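Local coordinates for protein MGS-M4 (Unidentified, PDB 4Q3M) that probably works as an oxidoreductase of the aldo-keto reductase family, built on a TIM barrel, with a substrate that is not known, at residues 25-37 and 51-63. Sequence-based numbering, arbitrary orientation.
Sequences NDAYNAVKAALEG and EEEVGRAIKDSNI
The carboxylate of E53 reaches the N-terminal end of helix 26-37, where the N-H of N25, the N-cap residue, donates to E53 OE2 in a nearly straight bond (3.0 Å, 177°) that arrives from above the carboxylate plane. Its other oxygen, OE1, accepts a weak bond from Y28 N and touches A27 CB. Glutamate suits this place: its chain, extended beyond CG, spans the gap to N25 N and to Y28 N, a first-turn amide, and its negative charge probably interacts well with the helix dipole. With E53 cut back to alanine, both amides would probably lose this acceptor, leaving the helix start less firmly tied to helix 51-59.

Further along, A57 is small enough to let the helices approach to 7.9 Å between axes at a crossing angle of -36°. With CG anti to the backbone N (chi1 170°), Y28 turns its ring edge to E53 O, CD1 lying 3.5 Å from A57 CB, which meets the ring obliquely. Branched, apolar V31 suits the buried interface, CG1 on A57 CB and CG2 on V54 CG2 (3.9 Å). K32, long and bent at chi2 and chi3, rests CD near S61 while NZ makes weak bonds with D60 O and Y28 OH; buried, apolar L35 sets CD1 on S61 CB.

Both helices belong to the barrel's outer layer, joined through strand 41-43; V31 and V54 pack on its I42, and L35 and I58 meet I68 just before strand 69-74.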
loop_
_atom_site.group_PDB
_atom_site.type_symbol
_atom_site.label_atom_id
_atom_site.label_comp_id
_atom_site.label_asym_id
_atom_site.label_seq_id
_atom_site.Cartn_x
_atom_site.Cartn_y
_atom_site.Cartn_z
ATOM N N ASN A 25 10.081 -29.488 13.457
ATOM C CA ASN A 25 9.156 -29.839 14.540
ATOM C C ASN A 25 8.681 -28.663 15.398
ATOM O O ASN A 25 7.895 -28.847 16.328
ATOM C CB ASN A 25 9.791 -30.905 15.438
ATOM C CG ASN A 25 10.085 -32.192 14.692
ATOM O OD1 ASN A 25 9.395 -32.536 13.731
ATOM N ND2 ASN A 25 11.116 -32.909 15.126
ATOM N N ASP A 26 9.149 -27.460 15.085
ATOM C CA ASP A 26 8.664 -26.266 15.764
ATOM C C ASP A 26 7.273 -25.920 15.251
ATOM O O ASP A 26 6.444 -25.388 15.987
ATOM C CB ASP A 26 9.623 -25.092 15.564
ATOM C CG ASP A 26 10.922 -25.262 16.329
ATOM O OD1 ASP A 26 10.995 -24.805 17.490
ATOM O OD2 ASP A 26 11.871 -25.851 15.770
ATOM N N ALA A 27 7.027 -26.232 13.984
ATOM C CA ALA A 27 5.705 -26.061 13.395
ATOM C C ALA A 27 4.780 -27.176 13.861
ATOM O O ALA A 27 3.598 -26.952 14.113
ATOM C CB ALA A 27 5.792 -26.039 11.880
ATOM N N TYR A 28 5.333 -28.381 13.973
ATOM C CA TYR A 28 4.581 -29.540 14.438
ATOM C C TYR A 28 4.096 -29.349 15.872
ATOM O O TYR A 28 2.919 -29.552 16.169
ATOM C CB TYR A 28 5.435 -30.808 14.336
ATOM C CG TYR A 28 4.833 -32.014 15.024
ATOM C CD1 TYR A 28 3.882 -32.799 14.387
ATOM C CD2 TYR A 28 5.219 -32.369 16.311
ATOM C CE1 TYR A 28 3.329 -33.900 15.013
ATOM C CE2 TYR A 28 4.671 -33.468 16.945
ATOM C CZ TYR A 28 3.727 -34.230 16.292
ATOM O OH TYR A 28 3.179 -35.325 16.918
ATOM N N ASN A 29 5.014 -28.964 16.753
ATOM C CA ASN A 29 4.692 -28.767 18.162
ATOM C C ASN A 29 3.672 -27.655 18.375
ATOM O O ASN A 29 2.762 -27.788 19.192
ATOM C CB ASN A 29 5.960 -28.462 18.962
ATOM C CG ASN A 29 6.873 -29.665 19.089
ATOM O OD1 ASN A 29 6.419 -30.809 19.073
ATOM N ND2 ASN A 29 8.170 -29.412 19.217
ATOM N N ALA A 30 3.832 -26.563 17.635
ATOM C CA ALA A 30 2.962 -25.400 17.773
ATOM C C ALA A 30 1.509 -25.734 17.448
ATOM O O ALA A 30 0.596 -25.311 18.157
ATOM C CB ALA A 30 3.453 -24.267 16.885
ATOM N N VAL A 31 1.305 -26.494 16.376
ATOM C CA VAL A 31 -0.036 -26.868 15.939
ATOM C C VAL A 31 -0.792 -27.640 17.018
ATOM O O VAL A 31 -1.931 -27.309 17.343
ATOM C CB VAL A 31 0.006 -27.713 14.648
ATOM C CG1 VAL A 31 -1.355 -28.333 14.367
ATOM C CG2 VAL A 31 0.456 -26.861 13.472
ATOM N N LYS A 32 -0.149 -28.659 17.580
ATOM C CA LYS A 32 -0.785 -29.479 18.606
ATOM C C LYS A 32 -0.941 -28.720 19.919
ATOM O O LYS A 32 -1.960 -28.847 20.597
ATOM C CB LYS A 32 0.005 -30.764 18.841
ATOM C CG LYS A 32 -0.641 -31.693 19.852
ATOM C CD LYS A 32 -0.970 -33.034 19.230
ATOM C CE LYS A 32 0.273 -33.682 18.655
ATOM N NZ LYS A 32 -0.007 -35.051 18.160
ATOM N N ALA A 33 0.071 -27.933 20.276
ATOM C CA ALA A 33 0.005 -27.098 21.472
ATOM C C ALA A 33 -1.166 -26.128 21.367
ATOM O O ALA A 33 -1.735 -25.709 22.375
ATOM C CB ALA A 33 1.308 -26.342 21.673
ATOM N N ALA A 34 -1.519 -25.783 20.133
ATOM C CA ALA A 34 -2.672 -24.937 19.864
ATOM C C ALA A 34 -3.959 -25.759 19.860
ATOM O O ALA A 34 -4.954 -25.370 20.471
ATOM C CB ALA A 34 -2.500 -24.216 18.538
ATOM N N LEU A 35 -3.930 -26.896 19.170
ATOM C CA LEU A 35 -5.095 -27.771 19.074
ATOM C C LEU A 35 -5.555 -28.250 20.449
ATOM O O LEU A 35 -6.754 -28.338 20.715
ATOM C CB LEU A 35 -4.792 -28.972 18.174
ATOM C CG LEU A 35 -4.801 -28.717 16.665
ATOM C CD1 LEU A 35 -4.349 -29.955 15.907
ATOM C CD2 LEU A 35 -6.182 -28.282 16.201
ATOM N N GLU A 36 -4.597 -28.557 21.318
ATOM C CA GLU A 36 -4.908 -28.953 22.687
ATOM C C GLU A 36 -5.459 -27.770 23.475
ATOM O O GLU A 36 -6.283 -27.938 24.373
ATOM C CB GLU A 36 -3.667 -29.515 23.385
ATOM C CG GLU A 36 -3.156 -30.822 22.802
ATOM C CD GLU A 36 -1.860 -31.275 23.444
ATOM O OE1 GLU A 36 -1.375 -32.373 23.098
ATOM O OE2 GLU A 36 -1.325 -30.533 24.294
ATOM N N GLY A 37 -4.998 -26.572 23.128
ATOM C CA GLY A 37 -5.416 -25.362 23.810
ATOM C C GLY A 37 -6.837 -24.945 23.485
ATOM O O GLY A 37 -7.452 -24.181 24.229
ATOM N N GLU A 51 3.657 -27.697 5.571
ATOM C CA GLU A 51 2.425 -28.430 5.290
ATOM C C GLU A 51 2.529 -29.882 5.742
ATOM O O GLU A 51 1.533 -30.504 6.114
ATOM C CB GLU A 51 2.094 -28.372 3.798
ATOM C CG GLU A 51 1.695 -26.995 3.300
ATOM C CD GLU A 51 1.485 -26.961 1.799
ATOM O OE1 GLU A 51 2.286 -27.585 1.072
ATOM O OE2 GLU A 51 0.516 -26.314 1.349
ATOM N N GLU A 52 3.745 -30.413 5.704
ATOM C CA GLU A 52 4.009 -31.774 6.142
ATOM C C GLU A 52 3.869 -31.910 7.657
ATOM O O GLU A 52 3.172 -32.801 8.146
ATOM C CB GLU A 52 5.406 -32.209 5.699
ATOM C CG GLU A 52 5.561 -32.359 4.196
ATOM C CD GLU A 52 6.874 -33.011 3.810
ATOM O OE1 GLU A 52 7.299 -33.954 4.510
ATOM O OE2 GLU A 52 7.481 -32.580 2.808
ATOM N N GLU A 53 4.528 -31.021 8.393
ATOM C CA GLU A 53 4.504 -31.061 9.852
ATOM C C GLU A 53 3.142 -30.661 10.411
ATOM O O GLU A 53 2.703 -31.194 11.431
ATOM C CB GLU A 53 5.590 -30.153 10.431
ATOM C CG GLU A 53 7.007 -30.606 10.121
ATOM C CD GLU A 53 8.053 -29.768 10.827
ATOM O OE1 GLU A 53 7.671 -28.828 11.556
ATOM O OE2 GLU A 53 9.257 -30.049 10.652
ATOM N N VAL A 54 2.481 -29.721 9.745
ATOM C CA VAL A 54 1.150 -29.287 10.157
ATOM C C VAL A 54 0.139 -30.416 9.976
ATOM O O VAL A 54 -0.661 -30.694 10.870
ATOM C CB VAL A 54 0.685 -28.046 9.364
ATOM C CG1 VAL A 54 -0.800 -27.794 9.582
ATOM C CG2 VAL A 54 1.502 -26.826 9.761
ATOM N N GLY A 55 0.194 -31.070 8.821
ATOM C CA GLY A 55 -0.736 -32.136 8.496
ATOM C C GLY A 55 -0.643 -33.345 9.407
ATOM O O GLY A 55 -1.653 -33.978 9.711
ATOM N N ARG A 56 0.570 -33.671 9.842
ATOM C CA ARG A 56 0.781 -34.826 10.709
ATOM C C ARG A 56 0.408 -34.516 12.155
ATOM O O ARG A 56 0.016 -35.408 12.906
ATOM C CB ARG A 56 2.233 -35.300 10.629
ATOM C CG ARG A 56 2.590 -35.948 9.304
ATOM C CD ARG A 56 4.023 -36.448 9.293
ATOM N NE ARG A 56 4.386 -37.019 7.999
ATOM C CZ ARG A 56 4.754 -36.298 6.946
ATOM N NH1 ARG A 56 4.805 -34.978 7.038
ATOM N NH2 ARG A 56 5.068 -36.892 5.804
ATOM N N ALA A 57 0.531 -33.250 12.538
ATOM C CA ALA A 57 0.137 -32.819 13.874
ATOM C C ALA A 57 -1.376 -32.898 14.028
ATOM O O ALA A 57 -1.891 -33.120 15.124
ATOM C CB ALA A 57 0.630 -31.409 14.146
ATOM N N ILE A 58 -2.082 -32.714 12.916
ATOM C CA ILE A 58 -3.537 -32.789 12.901
ATOM C C ILE A 58 -4.009 -34.235 13.044
ATOM O O ILE A 58 -4.989 -34.509 13.739
ATOM C CB ILE A 58 -4.109 -32.172 11.607
ATOM C CG1 ILE A 58 -3.777 -30.680 11.546
ATOM C CG2 ILE A 58 -5.613 -32.377 11.526
ATOM C CD1 ILE A 58 -4.237 -30.000 10.277
ATOM N N LYS A 59 -3.304 -35.157 12.397
ATOM C CA LYS A 59 -3.636 -36.576 12.486
ATOM C C LYS A 59 -3.472 -37.117 13.903
ATOM O O LYS A 59 -4.375 -37.758 14.442
ATOM C CB LYS A 59 -2.768 -37.398 11.528
ATOM C CG LYS A 59 -3.191 -37.337 10.071
ATOM C CD LYS A 59 -2.589 -38.498 9.289
ATOM C CE LYS A 59 -2.852 -38.365 7.798
ATOM N NZ LYS A 59 -4.304 -38.228 7.499
ATOM N N ASP A 60 -2.317 -36.851 14.504
ATOM C CA ASP A 60 -1.963 -37.435 15.793
ATOM C C ASP A 60 -2.672 -36.773 16.975
ATOM O O ASP A 60 -2.480 -37.174 18.122
ATOM C CB ASP A 60 -0.447 -37.360 16.001
ATOM C CG ASP A 60 0.322 -38.196 14.998
ATOM O OD1 ASP A 60 -0.265 -39.139 14.428
ATOM O OD2 ASP A 60 1.519 -37.909 14.780
ATOM N N SER A 61 -3.492 -35.765 16.695
ATOM C CA SER A 61 -4.160 -35.011 17.752
ATOM C C SER A 61 -5.402 -35.723 18.286
ATOM O O SER A 61 -5.972 -35.307 19.296
ATOM C CB SER A 61 -4.545 -33.619 17.248
ATOM O OG SER A 61 -5.558 -33.699 16.261
ATOM N N ASN A 62 -5.812 -36.787 17.599
ATOM C CA ASN A 62 -7.033 -37.525 17.926
ATOM C C ASN A 62 -8.276 -36.637 17.909
ATOM O O ASN A 62 -9.258 -36.912 18.598
ATOM C CB ASN A 62 -6.905 -38.213 19.289
ATOM C CG ASN A 62 -5.774 -39.220 19.330
ATOM O OD1 ASN A 62 -5.279 -39.660 18.293
ATOM N ND2 ASN A 62 -5.360 -39.596 20.536
ATOM N N ILE A 63 -8.222 -35.572 17.116
ATOM C CA ILE A 63 -9.359 -34.676 16.943
ATOM C C ILE A 63 -9.923 -34.831 15.535
ATOM O O ILE A 63 -9.181 -34.722 14.559
ATOM C CB ILE A 63 -8.967 -33.204 17.190
ATOM C CG1 ILE A 63 -8.502 -33.011 18.635
ATOM C CG2 ILE A 63 -10.133 -32.276 16.879
ATOM C CD1 ILE A 63 -8.163 -31.577 18.981
HETATM O O HOH W 1 -4.266 -33.826 21.929
#